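Local coordinates for sensor protein (Vibrio parahaemolyticus, PDB 3I9Y) that forms the sensor domain of TorS, a TMAO-responsive receptor that probably acts as a histidine kinase, passing phosphate from ATP to a protein histidine, at residues 171-176 with 197-202; 177-182 with 186-191. All coordinates share one frame; numbering follows the deposited sequence.

Contact 1 (171-176 with 197-202); sequences FKMLNQ and ENNLKI
Asn199 faces Met173 and Gln176 across two nearly antiparallel helices (162° between their directions). The axes of the two segments pass 10.2 Å apart. Asn199 marks the level at which the backbones come nearest, its CA 6.9 Å from that of Met173. Its CB packs on CG of Met173 at 3.5 Å, the two side chains running past one another in opposite directions. Its amide nitrogen ND2 donates to OE1 of Gln176 at 3.1 Å, roughly at a right angle to the direction of the methionine. Because this donor stands above the carbonyl plane, square to the C=O bond, the bond misses the lone pairs and is probably of modest strength. ND2 is equally near NE2 of Gln176, two donors side by side, so the amide pairing is imperfect. Gln176 reaches Asn199 with a chain extended beyond CG, and the two amide planes are 30° apart.

One residue further on, Leu200 meets the end of Met173. The methionine chain bends at its last torsion (chi3 60°), which brings the methyl CE to 3.5 Å from CD1 of Leu200, the side chains crossing at about a right angle. Met203 also touches Met173, while Leu169 lies against Asn199. Methionine and leucine packing beside an asparagine-glutamine amide pair, between neighbouring antiparallel helices, fits a four-helix bundle, and this sensor domain stacks two of them.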
loop_
_atom_site.group_PDB
_atom_site.type_symbol
_atom_site.label_atom_id
_atom_site.label_comp_id
_atom_site.label_asym_id
_atom_site.label_seq_id
_atom_site.Cartn_x
_atom_site.Cartn_y
_atom_site.Cartn_z
ATOM N N PHE A 171 10.556 -25.857 2.713
ATOM C CA PHE A 171 9.608 -25.292 3.641
ATOM C C PHE A 171 10.165 -23.955 4.228
ATOM O O PHE A 171 9.348 -23.000 4.473
ATOM C CB PHE A 171 9.308 -26.273 4.814
ATOM C CG PHE A 171 8.384 -27.427 4.433
ATOM C CD1 PHE A 171 7.708 -27.383 3.188
ATOM C CD2 PHE A 171 8.131 -28.487 5.320
ATOM C CE1 PHE A 171 6.763 -28.408 2.774
ATOM C CE2 PHE A 171 7.237 -29.488 5.030
ATOM C CZ PHE A 171 6.525 -29.498 3.746
ATOM N N LYS A 172 11.474 -23.884 4.461
ATOM C CA LYS A 172 11.960 -22.675 5.030
ATOM C C LYS A 172 11.828 -21.514 3.943
ATOM O O LYS A 172 11.553 -20.387 4.302
ATOM C CB LYS A 172 13.505 -22.646 5.426
ATOM C CG LYS A 172 13.678 -21.136 6.211
ATOM C CD LYS A 172 12.265 -19.922 6.483
ATOM C CE LYS A 172 12.067 -18.588 7.519
ATOM N NZ LYS A 172 10.684 -17.334 7.788
ATOM N N MET A 173 12.038 -21.792 2.671
ATOM C CA MET A 173 11.923 -20.617 1.677
ATOM C C MET A 173 10.388 -20.167 1.648
ATOM O O MET A 173 10.075 -19.006 1.549
ATOM C CB MET A 173 12.360 -21.125 0.324
ATOM C CG MET A 173 14.002 -21.156 0.445
ATOM S SD MET A 173 14.640 -21.904 -1.097
ATOM C CE MET A 173 14.085 -20.872 -2.273
ATOM N N LEU A 174 9.443 -21.109 1.773
ATOM C CA LEU A 174 8.037 -20.701 1.783
ATOM C C LEU A 174 7.710 -19.919 3.103
ATOM O O LEU A 174 6.969 -18.928 3.111
ATOM C CB LEU A 174 7.191 -21.941 1.768
ATOM C CG LEU A 174 5.863 -21.878 1.107
ATOM C CD1 LEU A 174 4.902 -22.871 1.768
ATOM C CD2 LEU A 174 5.197 -20.433 0.800
ATOM N N ASN A 175 8.280 -20.290 4.220
ATOM C CA ASN A 175 8.031 -19.528 5.457
ATOM C C ASN A 175 8.610 -18.116 5.234
ATOM O O ASN A 175 7.979 -17.153 5.719
ATOM C CB ASN A 175 8.803 -20.180 6.748
ATOM C CG ASN A 175 8.107 -21.514 7.241
ATOM O OD1 ASN A 175 6.929 -21.795 6.910
ATOM N ND2 ASN A 175 8.826 -22.313 8.000
ATOM N N GLN A 176 9.769 -17.978 4.588
ATOM C CA GLN A 176 10.381 -16.627 4.319
ATOM C C GLN A 176 9.416 -15.743 3.503
ATOM O O GLN A 176 9.194 -14.599 3.844
ATOM C CB GLN A 176 11.720 -16.703 3.453
ATOM C CG GLN A 176 12.818 -17.358 4.368
ATOM C CD GLN A 176 14.040 -17.595 3.542
ATOM O OE1 GLN A 176 14.007 -18.108 2.400
ATOM N NE2 GLN A 176 15.124 -17.132 4.063
ATOM N N GLU A 197 17.173 -15.281 -1.371
ATOM C CA GLU A 197 17.988 -15.544 -2.588
ATOM C C GLU A 197 19.198 -16.549 -2.309
ATOM O O GLU A 197 19.588 -17.341 -3.176
ATOM C CB GLU A 197 18.631 -14.270 -3.083
ATOM C CG GLU A 197 19.545 -14.552 -4.272
ATOM C CD GLU A 197 20.081 -13.214 -4.919
ATOM O OE1 GLU A 197 20.451 -12.202 -4.206
ATOM O OE2 GLU A 197 20.095 -13.152 -6.180
ATOM N N ASN A 198 19.810 -16.437 -1.156
ATOM C CA ASN A 198 21.001 -17.317 -0.807
ATOM C C ASN A 198 20.408 -18.790 -0.690
ATOM O O ASN A 198 20.938 -19.719 -1.283
ATOM C CB ASN A 198 21.577 -16.891 0.533
ATOM C CG ASN A 198 22.311 -15.470 0.486
ATOM O OD1 ASN A 198 22.826 -14.989 -0.626
ATOM N ND2 ASN A 198 22.386 -14.789 1.708
ATOM N N ASN A 199 19.216 -18.943 -0.101
ATOM C CA ASN A 199 18.579 -20.285 0.017
ATOM C C ASN A 199 18.300 -20.873 -1.282
ATOM O O ASN A 199 18.482 -22.055 -1.486
ATOM C CB ASN A 199 17.324 -20.208 0.775
ATOM C CG ASN A 199 17.591 -20.086 2.125
ATOM O OD1 ASN A 199 18.734 -20.363 2.455
ATOM N ND2 ASN A 199 16.628 -19.659 3.028
ATOM N N LEU A 200 17.806 -20.062 -2.213
ATOM C CA LEU A 200 17.578 -20.538 -3.533
ATOM C C LEU A 200 18.900 -21.087 -4.222
ATOM O O LEU A 200 18.888 -22.064 -4.971
ATOM C CB LEU A 200 17.002 -19.371 -4.304
ATOM C CG LEU A 200 16.661 -19.934 -5.619
ATOM C CD1 LEU A 200 15.272 -20.688 -5.581
ATOM C CD2 LEU A 200 16.506 -18.803 -6.523
ATOM N N LYS A 201 20.010 -20.349 -4.019
ATOM C CA LYS A 201 21.352 -20.737 -4.535
ATOM C C LYS A 201 21.741 -22.137 -3.846
ATOM O O LYS A 201 22.079 -23.073 -4.566
ATOM C CB LYS A 201 22.414 -19.652 -4.115
ATOM C CG LYS A 201 22.177 -18.207 -4.832
ATOM C CD LYS A 201 23.535 -17.206 -4.791
ATOM C CE LYS A 201 23.257 -15.633 -4.712
ATOM N NZ LYS A 201 23.692 -15.074 -3.301
ATOM N N ILE A 202 21.681 -22.225 -2.511
ATOM C CA ILE A 202 21.974 -23.461 -1.802
ATOM C C ILE A 202 21.081 -24.620 -2.363
ATOM O O ILE A 202 21.526 -25.702 -2.665
ATOM C CB ILE A 202 21.701 -23.317 -0.372
ATOM C CG1 ILE A 202 22.846 -22.448 0.196
ATOM C CG2 ILE A 202 21.717 -24.792 0.364
ATOM C CD1 ILE A 202 22.629 -22.056 1.734
#

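Contact 2 (177-182 with 186-191); sequences IEEART and VDRIQQ
Glu179 and Arg188 join the end of helix 158-180 to the start of helix 186-208 by a salt bridge. A single guanidinium nitrogen does the touching: NH2 of Arg188 lies 3.1 Å from OE1 of Glu179 and 3.2 Å from OE2 of Glu179, almost astride the carboxylate. The hydrogen bond is to OE2 and is weak, bent to 143° at the hydrogen. Both oxygens sit at the guanidinium edge, yet the two planar groups are turned 75° against each other, which excludes the flat, two-pronged pairing. Glu179 extends outward, CG anti to the backbone N (chi1 171°), whereas the arginine chain folds at chi2 and chi3 to bring its head across it.

A second ion pair stays within 177-182: NH1 of Arg181 donates to OE1 of Glu178 at 2.9 Å, on the syn side of the carboxylate. NH2 of Arg181 is bound in turn by Asp98, tying this turn to helix 63-114.

Among the hydrogen bonds of the helix end, the carbonyl O of Glu179 accepts twice from Thr182, from OG1 at 2.8 Å and from the backbone N. Asn185 OD1, at the other side of the turn, accepts from the backbone N of Arg188.

Resting on charge at a partly exposed surface, with one weak hydrogen bond, the cross-helix pair is probably adaptable in geometry and sensitive to screening by solvent ions.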
loop_
_atom_site.group_PDB
_atom_site.type_symbol
_atom_site.label_atom_id
_atom_site.label_comp_id
_atom_site.label_asym_id
_atom_site.label_seq_id
_atom_site.Cartn_x
_atom_site.Cartn_y
_atom_site.Cartn_z
ATOM N N ILE A 177 8.852 -16.298 2.410
ATOM C CA ILE A 177 7.943 -15.524 1.578
ATOM C C ILE A 177 6.687 -15.192 2.440
ATOM O O ILE A 177 6.328 -14.041 2.412
ATOM C CB ILE A 177 7.515 -16.368 0.415
ATOM C CG1 ILE A 177 8.751 -16.424 -0.523
ATOM C CG2 ILE A 177 6.522 -15.505 -0.438
ATOM C CD1 ILE A 177 8.282 -17.330 -1.859
ATOM N N GLU A 178 6.044 -16.135 3.221
ATOM C CA GLU A 178 4.863 -15.786 4.042
ATOM C C GLU A 178 5.278 -14.705 5.046
ATOM O O GLU A 178 4.487 -13.757 5.323
ATOM C CB GLU A 178 4.349 -17.063 4.908
ATOM C CG GLU A 178 3.896 -18.121 3.857
ATOM C CD GLU A 178 2.501 -17.894 3.290
ATOM O OE1 GLU A 178 1.890 -16.867 3.634
ATOM O OE2 GLU A 178 2.057 -18.784 2.513
ATOM N N GLU A 179 6.525 -14.763 5.613
ATOM C CA GLU A 179 6.835 -13.775 6.632
ATOM C C GLU A 179 7.025 -12.341 5.943
ATOM O O GLU A 179 6.602 -11.288 6.481
ATOM C CB GLU A 179 8.201 -14.121 7.244
ATOM C CG GLU A 179 8.528 -12.964 8.097
ATOM C CD GLU A 179 9.695 -13.160 9.000
ATOM O OE1 GLU A 179 10.658 -13.801 8.537
ATOM O OE2 GLU A 179 9.702 -12.579 10.197
ATOM N N ALA A 180 7.799 -12.328 4.820
ATOM C CA ALA A 180 8.100 -11.137 4.106
ATOM C C ALA A 180 6.816 -10.314 3.754
ATOM O O ALA A 180 6.868 -9.117 3.999
ATOM C CB ALA A 180 8.901 -11.363 2.807
ATOM N N ARG A 181 5.637 -10.903 3.412
ATOM C CA ARG A 181 4.583 -10.011 2.993
ATOM C C ARG A 181 3.888 -9.439 4.187
ATOM O O ARG A 181 2.906 -8.686 4.022
ATOM C CB ARG A 181 3.659 -10.773 2.114
ATOM C CG ARG A 181 2.999 -11.708 3.003
ATOM C CD ARG A 181 2.562 -12.954 2.379
ATOM N NE ARG A 181 1.246 -12.885 1.856
ATOM C CZ ARG A 181 0.313 -13.801 1.721
ATOM N NH1 ARG A 181 0.235 -15.045 2.073
ATOM N NH2 ARG A 181 -0.523 -13.545 0.629
ATOM N N THR A 182 4.349 -9.747 5.427
ATOM C CA THR A 182 3.630 -9.184 6.600
ATOM C C THR A 182 4.574 -8.161 7.232
ATOM O O THR A 182 4.201 -7.550 8.142
ATOM C CB THR A 182 3.376 -10.167 7.781
ATOM O OG1 THR A 182 4.659 -10.554 8.343
ATOM C CG2 THR A 182 2.560 -11.421 7.328
ATOM N N VAL A 186 11.407 -1.771 6.613
ATOM C CA VAL A 186 12.070 -1.941 5.388
ATOM C C VAL A 186 13.407 -2.615 5.371
ATOM O O VAL A 186 13.757 -3.262 4.329
ATOM C CB VAL A 186 12.160 -0.617 4.638
ATOM C CG1 VAL A 186 13.330 0.252 5.191
ATOM C CG2 VAL A 186 12.480 -0.785 3.193
ATOM N N ASP A 187 14.187 -2.511 6.458
ATOM C CA ASP A 187 15.480 -3.242 6.468
ATOM C C ASP A 187 15.178 -4.770 6.585
ATOM O O ASP A 187 15.880 -5.550 6.092
ATOM C CB ASP A 187 16.306 -2.786 7.757
ATOM C CG ASP A 187 16.551 -1.215 7.729
ATOM O OD1 ASP A 187 16.081 -0.514 8.613
ATOM O OD2 ASP A 187 17.161 -0.664 6.795
ATOM N N ARG A 188 14.144 -5.121 7.328
ATOM C CA ARG A 188 13.781 -6.496 7.417
ATOM C C ARG A 188 13.363 -7.084 6.091
ATOM O O ARG A 188 13.747 -8.259 5.793
ATOM C CB ARG A 188 12.643 -6.621 8.378
ATOM C CG ARG A 188 13.179 -7.067 9.687
ATOM C CD ARG A 188 14.011 -8.421 9.327
ATOM N NE ARG A 188 13.152 -9.607 9.388
ATOM C CZ ARG A 188 13.625 -10.828 9.536
ATOM N NH1 ARG A 188 15.002 -11.020 9.616
ATOM N NH2 ARG A 188 12.736 -11.838 9.701
ATOM N N ILE A 189 12.603 -6.280 5.293
ATOM C CA ILE A 189 12.172 -6.746 3.935
ATOM C C ILE A 189 13.431 -7.045 3.134
ATOM O O ILE A 189 13.572 -8.102 2.566
ATOM C CB ILE A 189 11.278 -5.746 3.180
ATOM C CG1 ILE A 189 9.954 -5.676 3.910
ATOM C CG2 ILE A 189 11.133 -6.199 1.614
ATOM C CD1 ILE A 189 9.204 -4.321 3.502
ATOM N N GLN A 190 14.399 -6.164 3.128
ATOM C CA GLN A 190 15.593 -6.426 2.309
ATOM C C GLN A 190 16.482 -7.602 2.761
ATOM O O GLN A 190 17.179 -8.242 1.991
ATOM C CB GLN A 190 16.436 -5.139 2.346
ATOM C CG GLN A 190 15.570 -3.984 1.879
ATOM C CD GLN A 190 16.430 -2.717 1.526
ATOM O OE1 GLN A 190 16.711 -1.823 2.347
ATOM N NE2 GLN A 190 16.891 -2.698 0.308
ATOM N N GLN A 191 16.544 -7.781 4.063
ATOM C CA GLN A 191 17.290 -8.904 4.585
ATOM C C GLN A 191 16.642 -10.285 4.191
ATOM O O GLN A 191 17.332 -11.277 3.859
ATOM C CB GLN A 191 17.119 -8.724 5.993
ATOM C CG GLN A 191 18.195 -9.143 6.731
ATOM C CD GLN A 191 17.994 -8.422 8.052
ATOM O OE1 GLN A 191 18.376 -7.208 8.156
ATOM N NE2 GLN A 191 17.259 -9.108 9.049
#

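Contacts 1 and 2 join the same antiparallel hairpin, helices 158-180 and 186-208, at two levels whose centres lie about 13 Å apart. Contact 2 sits beside the turn, where few residues separate its segments; contact 1 lies deeper along the hairpin and farther from the centre of the chain. Their chemistry follows this placement. The 171-176/197-202 level is mainly buried and relies on apolar packing plus a neutral amide pair, whereas the 177-182/186-191 level lies at the surface and uses opposite charges, burying less area. The levels are not isolated: Lys172 approaches Glu179 in a long, weak ion pair along helix 158-180.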